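Local coordinates for protein Xaa-Pro dipeptidase (Pyrococcus horikoshii, PDB 1WY2) that probably cleaves dipeptides with a C-terminal proline and a nonpolar N-terminal residue, as a dinuclear metallopeptidase that works as a homodimer, at residues H283-H287 with P297-Q301; I243-Q248 with I315-I319; R125-S129 with R308-V312. One frame throughout, in Å; residues are numbered along the deposited sequence.

Interaction 1: residues H283-H287 with P297-Q301; sequences HSLGH and PRVSQ. With ZN (zinc ion), chain E.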
loop_
_atom_site.group_PDB
_atom_site.type_symbol
_atom_site.label_atom_id
_atom_site.label_comp_id
_atom_site.label_asym_id
_atom_site.label_seq_id
_atom_site.Cartn_x
_atom_site.Cartn_y
_atom_site.Cartn_z
ATOM N N HIS A 283 -5.908 -17.694 13.099
ATOM C CA HIS A 283 -6.231 -16.303 12.823
ATOM C C HIS A 283 -7.687 -16.055 13.170
ATOM O O HIS A 283 -8.419 -16.993 13.475
ATOM C CB HIS A 283 -5.933 -15.933 11.356
ATOM C CG HIS A 283 -6.655 -16.767 10.342
ATOM N ND1 HIS A 283 -8.013 -16.672 10.124
ATOM C CD2 HIS A 283 -6.194 -17.678 9.452
ATOM C CE1 HIS A 283 -8.358 -17.487 9.141
ATOM N NE2 HIS A 283 -7.271 -18.110 8.717
ATOM N N SER A 284 -8.096 -14.793 13.151
ATOM C CA SER A 284 -9.468 -14.429 13.471
ATOM C C SER A 284 -10.425 -14.954 12.408
ATOM O O SER A 284 -10.017 -15.267 11.291
ATOM C CB SER A 284 -9.594 -12.907 13.564
ATOM O OG SER A 284 -9.226 -12.296 12.342
ATOM N N LEU A 285 -11.703 -15.045 12.757
ATOM C CA LEU A 285 -12.703 -15.534 11.819
ATOM C C LEU A 285 -12.917 -14.577 10.651
ATOM O O LEU A 285 -13.239 -15.005 9.547
ATOM C CB LEU A 285 -14.039 -15.756 12.531
ATOM C CG LEU A 285 -15.183 -16.232 11.630
ATOM C CD1 LEU A 285 -14.824 -17.583 11.015
ATOM C CD2 LEU A 285 -16.467 -16.336 12.447
ATOM N N GLY A 286 -12.742 -13.281 10.889
ATOM C CA GLY A 286 -12.954 -12.335 9.811
ATOM C C GLY A 286 -12.661 -10.890 10.139
ATOM O O GLY A 286 -12.168 -10.568 11.221
ATOM N N HIS A 287 -12.986 -10.016 9.195
ATOM C CA HIS A 287 -12.733 -8.589 9.342
ATOM C C HIS A 287 -13.750 -7.794 8.538
ATOM O O HIS A 287 -14.347 -8.308 7.590
ATOM C CB HIS A 287 -11.323 -8.275 8.823
ATOM C CG HIS A 287 -11.075 -8.754 7.423
ATOM N ND1 HIS A 287 -11.456 -8.034 6.308
ATOM C CD2 HIS A 287 -10.550 -9.913 6.959
ATOM C CE1 HIS A 287 -11.178 -8.732 5.219
ATOM N NE2 HIS A 287 -10.631 -9.877 5.588
ATOM N N PRO A 297 -15.703 -4.312 11.889
ATOM C CA PRO A 297 -15.061 -4.710 13.142
ATOM C C PRO A 297 -14.175 -5.921 12.903
ATOM O O PRO A 297 -14.249 -6.560 11.851
ATOM C CB PRO A 297 -16.246 -5.065 14.025
ATOM C CG PRO A 297 -17.146 -5.768 13.045
ATOM C CD PRO A 297 -17.066 -4.872 11.807
ATOM N N ARG A 298 -13.327 -6.225 13.873
ATOM C CA ARG A 298 -12.485 -7.403 13.785
ATOM C C ARG A 298 -13.376 -8.523 14.310
ATOM O O ARG A 298 -13.928 -8.416 15.401
ATOM C CB ARG A 298 -11.257 -7.252 14.684
ATOM C CG ARG A 298 -10.113 -6.478 14.056
ATOM C CD ARG A 298 -9.038 -6.129 15.082
ATOM N NE ARG A 298 -8.801 -7.184 16.070
ATOM C CZ ARG A 298 -8.507 -8.452 15.788
ATOM N NH1 ARG A 298 -8.408 -8.862 14.530
ATOM N NH2 ARG A 298 -8.299 -9.315 16.775
ATOM N N VAL A 299 -13.550 -9.580 13.525
ATOM C CA VAL A 299 -14.379 -10.696 13.962
ATOM C C VAL A 299 -13.428 -11.687 14.604
ATOM O O VAL A 299 -12.931 -12.602 13.953
ATOM C CB VAL A 299 -15.109 -11.349 12.772
ATOM C CG1 VAL A 299 -16.061 -12.428 13.271
ATOM C CG2 VAL A 299 -15.877 -10.283 12.000
ATOM N N SER A 300 -13.174 -11.484 15.892
ATOM C CA SER A 300 -12.245 -12.331 16.625
ATOM C C SER A 300 -12.636 -12.485 18.085
ATOM O O SER A 300 -13.615 -11.905 18.551
ATOM C CB SER A 300 -10.851 -11.719 16.577
ATOM O OG SER A 300 -10.821 -10.545 17.371
ATOM N N GLN A 301 -11.831 -13.260 18.804
ATOM C CA GLN A 301 -12.042 -13.509 20.223
ATOM C C GLN A 301 -11.745 -12.273 21.066
ATOM O O GLN A 301 -12.072 -12.234 22.251
ATOM C CB GLN A 301 -11.136 -14.652 20.687
ATOM C CG GLN A 301 -11.601 -16.036 20.278
ATOM C CD GLN A 301 -12.940 -16.402 20.891
ATOM O OE1 GLN A 301 -13.040 -16.651 22.095
ATOM N NE2 GLN A 301 -13.980 -16.449 20.060
HETATM ZN ZN ZN E . -10.346 -11.540 4.352
#
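Val-299 lays its side chain over the bend at Leu-285 and Gly-286: its CG1 lies 4.0 Å from CB of Leu-285, and its CG2 sits 4.0 Å from the backbone N of His-287. Gly-286, with no side chain of its own, lies directly across the strands from this valine. The two short strands run antiparallel as a hairpin, and Gly-286 and Val-299 form its hydrogen-bonded pair, with Gly-286 N to Val-299 O at 3.1 Å and Val-299 N to Gly-286 O at 2.9 Å. One residue too many, Leu-285 beside Gly-286, is set against Val-299 as a classic beta bulge, and an inverse gamma turn centred on the valine ends its strand. Beyond the bulge, Ser-284 CB packs 3.5 Å from Ser-300 CB and 3.4 Å from Val-299 O. Toward the other end, His-287 CA makes a CH...O contact of 3.6 Å with Pro-297 O, the proline being preceded by a cis peptide bond. Leu-285 also packs on Leu-264 and Ala-268 of helix 261-274, while Val-299 and Pro-297 touch Ile-313 of strand 312-321.

The imidazole of His-287 leaves this hairpin for the metal centre, where its NE2 binds the zinc ion at 2.1 Å together with Asp-223, Glu-316 and Glu-330. This is the single histidine ligand of an otherwise carboxylate-rich site, as in other M24 peptidases. The chemistry thus divides: main-chain bonds and apolar packing hold the hairpin, while an imidazole nitrogen joins a set of protein ligands that are otherwise carboxylates.

Interaction 2: residues I243-Q248 with I315-I319; sequences IVLEAQ and IEPGI. With ZN (zinc ion), chain E.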
loop_
_atom_site.group_PDB
_atom_site.type_symbol
_atom_site.label_atom_id
_atom_site.label_comp_id
_atom_site.label_asym_id
_atom_site.label_seq_id
_atom_site.Cartn_x
_atom_site.Cartn_y
_atom_site.Cartn_z
ATOM N N ILE A 243 -14.475 -29.927 7.436
ATOM C CA ILE A 243 -14.534 -29.231 8.720
ATOM C C ILE A 243 -14.592 -27.713 8.525
ATOM O O ILE A 243 -15.396 -27.027 9.158
ATOM C CB ILE A 243 -13.318 -29.601 9.594
ATOM C CG1 ILE A 243 -13.376 -31.093 9.944
ATOM C CG2 ILE A 243 -13.295 -28.747 10.862
ATOM C CD1 ILE A 243 -12.153 -31.604 10.683
ATOM N N VAL A 244 -13.740 -27.185 7.655
ATOM C CA VAL A 244 -13.740 -25.748 7.401
ATOM C C VAL A 244 -15.070 -25.334 6.763
ATOM O O VAL A 244 -15.639 -24.303 7.111
ATOM C CB VAL A 244 -12.571 -25.339 6.478
ATOM C CG1 VAL A 244 -12.691 -23.864 6.100
ATOM C CG2 VAL A 244 -11.243 -25.581 7.192
ATOM N N LEU A 245 -15.567 -26.151 5.836
ATOM C CA LEU A 245 -16.836 -25.862 5.169
ATOM C C LEU A 245 -17.974 -25.814 6.184
ATOM O O LEU A 245 -18.833 -24.933 6.135
ATOM C CB LEU A 245 -17.139 -26.936 4.119
ATOM C CG LEU A 245 -18.451 -26.773 3.346
ATOM C CD1 LEU A 245 -18.399 -25.501 2.502
ATOM C CD2 LEU A 245 -18.675 -27.988 2.461
ATOM N N GLU A 246 -17.981 -26.771 7.105
ATOM C CA GLU A 246 -19.021 -26.831 8.125
ATOM C C GLU A 246 -18.976 -25.594 9.018
ATOM O O GLU A 246 -20.007 -24.986 9.311
ATOM C CB GLU A 246 -18.838 -28.079 8.984
ATOM C CG GLU A 246 -19.916 -28.268 10.039
ATOM C CD GLU A 246 -19.562 -29.354 11.035
ATOM O OE1 GLU A 246 -18.779 -30.260 10.676
ATOM O OE2 GLU A 246 -20.075 -29.310 12.174
ATOM N N ALA A 247 -17.773 -25.230 9.449
ATOM C CA ALA A 247 -17.585 -24.071 10.313
ATOM C C ALA A 247 -17.970 -22.773 9.606
ATOM O O ALA A 247 -18.611 -21.908 10.198
ATOM C CB ALA A 247 -16.130 -24.000 10.778
ATOM N N GLN A 248 -17.583 -22.640 8.341
ATOM C CA GLN A 248 -17.894 -21.427 7.589
ATOM C C GLN A 248 -19.403 -21.298 7.396
ATOM O O GLN A 248 -19.975 -20.230 7.610
ATOM C CB GLN A 248 -17.177 -21.452 6.232
ATOM C CG GLN A 248 -16.981 -20.078 5.572
ATOM C CD GLN A 248 -18.125 -19.678 4.658
ATOM O OE1 GLN A 248 -19.028 -20.465 4.391
ATOM N NE2 GLN A 248 -18.079 -18.449 4.159
ATOM N N ILE A 315 -16.223 -13.880 6.614
ATOM C CA ILE A 315 -16.330 -15.061 7.463
ATOM C C ILE A 315 -15.355 -15.993 6.762
ATOM O O ILE A 315 -15.638 -16.498 5.674
ATOM C CB ILE A 315 -17.759 -15.657 7.435
ATOM C CG1 ILE A 315 -18.761 -14.637 7.980
ATOM C CG2 ILE A 315 -17.814 -16.936 8.260
ATOM C CD1 ILE A 315 -18.525 -14.249 9.428
ATOM N N GLU A 316 -14.191 -16.204 7.368
ATOM C CA GLU A 316 -13.174 -17.020 6.720
ATOM C C GLU A 316 -12.359 -17.953 7.602
ATOM O O GLU A 316 -11.160 -17.748 7.800
ATOM C CB GLU A 316 -12.223 -16.102 5.949
ATOM C CG GLU A 316 -11.590 -15.004 6.803
ATOM C CD GLU A 316 -10.716 -14.064 5.986
ATOM O OE1 GLU A 316 -9.850 -14.556 5.234
ATOM O OE2 GLU A 316 -10.890 -12.831 6.098
ATOM N N PRO A 317 -12.993 -19.002 8.136
ATOM C CA PRO A 317 -12.246 -19.931 8.980
ATOM C C PRO A 317 -11.272 -20.722 8.108
ATOM O O PRO A 317 -11.443 -20.812 6.888
ATOM C CB PRO A 317 -13.343 -20.809 9.573
ATOM C CG PRO A 317 -14.334 -20.889 8.442
ATOM C CD PRO A 317 -14.388 -19.445 7.958
ATOM N N GLY A 318 -10.245 -21.284 8.730
ATOM C CA GLY A 318 -9.282 -22.067 7.982
ATOM C C GLY A 318 -8.513 -22.995 8.896
ATOM O O GLY A 318 -8.501 -22.804 10.112
ATOM N N ILE A 319 -7.895 -24.014 8.305
ATOM C CA ILE A 319 -7.076 -24.974 9.041
ATOM C C ILE A 319 -5.792 -25.121 8.237
ATOM O O ILE A 319 -5.828 -25.425 7.044
ATOM C CB ILE A 319 -7.763 -26.348 9.155
ATOM C CG1 ILE A 319 -8.988 -26.239 10.066
ATOM C CG2 ILE A 319 -6.775 -27.384 9.682
ATOM C CD1 ILE A 319 -9.771 -27.532 10.184
HETATM ZN ZN ZN E . -10.346 -11.540 4.352
#
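Helix 235-254 packs here on the middle of strand 312-321, one of the helix-on-sheet layers of the pita-bread fold of M24 peptidases. Most of the contact is apolar. Val-244 sits between Pro-317 and Ile-319, its CG1 4.1 Å from Pro-317 CG and its CG2 3.7 Å from Ile-319 CG1. The preceding residue, Ile-243, brings CG2 to 3.8 Å from Ile-319 CD1; farther along the helix, Ala-247 CB lies 4.3 Å from Pro-317 CG, and Gln-248 CG rests 3.6 Å from Pro-317 CD.

The polar part is slight: Gln-248 NE2 gives a weak hydrogen bond of 3.5 Å to Ile-315 O, whereas NE2 has a stronger partner in Asp-331, and Gln-248 OE1 bonds to Arg-348.

Glu-316 points away from the helix, opposite in direction to its neighbour Pro-317, and its OE2 binds the zinc ion at 2.2 Å.

Interaction 3: residues R125-S129 with R308-V312; sequences RIIKS and REGMV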
loop_
_atom_site.group_PDB
_atom_site.type_symbol
_atom_site.label_atom_id
_atom_site.label_comp_id
_atom_site.label_asym_id
_atom_site.label_seq_id
_atom_site.Cartn_x
_atom_site.Cartn_y
_atom_site.Cartn_z
ATOM N N ARG A 125 -18.224 4.751 9.306
ATOM C CA ARG A 125 -17.829 3.779 8.290
ATOM C C ARG A 125 -18.263 2.331 8.508
ATOM O O ARG A 125 -18.428 1.588 7.543
ATOM C CB ARG A 125 -16.310 3.833 8.082
ATOM C CG ARG A 125 -15.842 5.053 7.279
ATOM C CD ARG A 125 -14.321 5.116 7.176
ATOM N NE ARG A 125 -13.764 3.912 6.565
ATOM C CZ ARG A 125 -12.482 3.568 6.631
ATOM N NH1 ARG A 125 -11.614 4.337 7.276
ATOM N NH2 ARG A 125 -12.070 2.438 6.068
ATOM N N ILE A 126 -18.462 1.942 9.762
ATOM C CA ILE A 126 -18.850 0.570 10.090
ATOM C C ILE A 126 -20.247 0.177 9.596
ATOM O O ILE A 126 -20.546 -1.008 9.446
ATOM C CB ILE A 126 -18.740 0.324 11.614
ATOM C CG1 ILE A 126 -18.637 -1.180 11.893
ATOM C CG2 ILE A 126 -19.931 0.945 12.332
ATOM C CD1 ILE A 126 -18.233 -1.518 13.322
ATOM N N ILE A 127 -21.097 1.170 9.352
ATOM C CA ILE A 127 -22.444 0.923 8.842
ATOM C C ILE A 127 -22.482 1.428 7.404
ATOM O O ILE A 127 -22.339 2.625 7.158
ATOM C CB ILE A 127 -23.512 1.676 9.663
ATOM C CG1 ILE A 127 -23.410 1.284 11.141
ATOM C CG2 ILE A 127 -24.906 1.371 9.104
ATOM C CD1 ILE A 127 -23.549 -0.205 11.416
ATOM N N LYS A 128 -22.665 0.516 6.453
ATOM C CA LYS A 128 -22.701 0.888 5.044
ATOM C C LYS A 128 -24.088 1.334 4.588
ATOM O O LYS A 128 -25.105 0.783 5.015
ATOM C CB LYS A 128 -22.237 -0.285 4.163
ATOM C CG LYS A 128 -20.721 -0.413 3.994
ATOM C CD LYS A 128 -20.013 -0.693 5.311
ATOM C CE LYS A 128 -18.507 -0.838 5.107
ATOM N NZ LYS A 128 -17.765 -0.915 6.412
ATOM N N SER A 129 -24.111 2.339 3.722
ATOM C CA SER A 129 -25.358 2.856 3.173
ATOM C C SER A 129 -25.759 1.943 2.018
ATOM O O SER A 129 -24.952 1.140 1.547
ATOM C CB SER A 129 -25.155 4.276 2.643
ATOM O OG SER A 129 -24.284 4.283 1.519
ATOM N N ARG A 308 -24.493 -5.167 13.760
ATOM C CA ARG A 308 -25.695 -4.420 13.432
ATOM C C ARG A 308 -25.951 -4.443 11.935
ATOM O O ARG A 308 -25.036 -4.634 11.130
ATOM C CB ARG A 308 -25.580 -2.960 13.893
ATOM C CG ARG A 308 -25.150 -2.763 15.347
ATOM C CD ARG A 308 -26.277 -3.028 16.318
ATOM N NE ARG A 308 -25.912 -2.715 17.699
ATOM C CZ ARG A 308 -26.599 -3.096 18.772
ATOM N NH1 ARG A 308 -27.705 -3.818 18.643
ATOM N NH2 ARG A 308 -26.168 -2.766 19.982
ATOM N N GLU A 309 -27.211 -4.241 11.577
ATOM C CA GLU A 309 -27.640 -4.207 10.188
ATOM C C GLU A 309 -26.800 -3.169 9.443
ATOM O O GLU A 309 -26.627 -2.043 9.914
ATOM C CB GLU A 309 -29.119 -3.815 10.137
ATOM C CG GLU A 309 -29.825 -4.112 8.833
ATOM C CD GLU A 309 -31.244 -3.569 8.819
ATOM O OE1 GLU A 309 -31.870 -3.508 9.901
ATOM O OE2 GLU A 309 -31.734 -3.213 7.730
ATOM N N GLY A 310 -26.268 -3.549 8.287
ATOM C CA GLY A 310 -25.465 -2.619 7.516
ATOM C C GLY A 310 -23.977 -2.889 7.590
ATOM O O GLY A 310 -23.205 -2.329 6.808
ATOM N N MET A 311 -23.558 -3.728 8.532
ATOM C CA MET A 311 -22.139 -4.044 8.639
ATOM C C MET A 311 -21.758 -5.041 7.553
ATOM O O MET A 311 -22.556 -5.897 7.166
ATOM C CB MET A 311 -21.811 -4.619 10.019
ATOM C CG MET A 311 -21.876 -3.587 11.135
ATOM S SD MET A 311 -21.312 -4.262 12.700
ATOM C CE MET A 311 -21.592 -2.883 13.788
ATOM N N VAL A 312 -20.537 -4.911 7.048
ATOM C CA VAL A 312 -20.040 -5.809 6.016
ATOM C C VAL A 312 -18.775 -6.438 6.574
ATOM O O VAL A 312 -17.814 -5.740 6.893
ATOM C CB VAL A 312 -19.716 -5.051 4.718
ATOM C CG1 VAL A 312 -19.106 -6.001 3.698
ATOM C CG2 VAL A 312 -20.993 -4.424 4.150
HETATM O O HOH W 1 -18.783 -2.857 8.430
#
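This is a loop-to-loop contact at the junction of the N-terminal and catalytic domains: 125-129 connects helix 118-125 to helix 130-153, whereas the loop segment 308-312 leads into strand 312-321 of the catalytic domain. A single direct hydrogen bond joins the backbones, Lys-128 N to Gly-310 O at 2.9 Å. It is formed from a type II beta turn running from Arg-308 to Met-311, closed by Met-311 N to Arg-308 O at 3.1 Å. Gly-310 has the positive phi of this turn, and a side chain there would run into CG2 of Ile-127 and into the preceding carbonyl.

Apolar side chains pack beside this bond. Met-311 reaches across with CE 3.7 Å from Ile-126 CD1 and CG 3.8 Å from Ile-127 CD1, while its CA makes a CH...O contact of 3.5 Å with Ile-126 O. Lys-128 CG lies 4.0 Å from Val-312 CG2. The lysine side chain then carries NZ back to Arg-125 O, at 2.8 Å, and to a salt bridge with Glu-295. One water completes the junction: it lies 2.7 Å from Ile-126 O, to which it can donate, and accepts from Lys-128 NZ and Val-312 N, each at 3.0 Å, so it links the two loops beside their direct contacts.

Around the contact, Ser-129 is the N-cap of helix 130-153, whose Ile-133 and Ile-136 pack on Lys-128. On the sheet side, Gly-310 and Met-311 share backbone hydrogen bonds with Ile-335 of strand 325-336, and Val-312 packs on Thr-332 and Leu-334 of that strand.

Overall arrangement
From the N terminus, the chain first passes 125-129, where the N-terminal domain gives way to the catalytic domain; interaction 3 closes the long loop that returns at 308-312. Within that loop comes 243-248, whose partner 315-319 lies just beyond 312, so interactions 2 and 3 cross. Interaction 1, a local hairpin, is nested inside both loops. Strand 312-321 and its approach bring the three together: interaction 3 ties its beginning to the interdomain linker, and interaction 2 packs helix 235-254 on it. The hairpin docks alongside through Leu-285 O and Glu-316 N, bringing His-287 and Glu-316 to one zinc, while Pro-297 touches Ile-126.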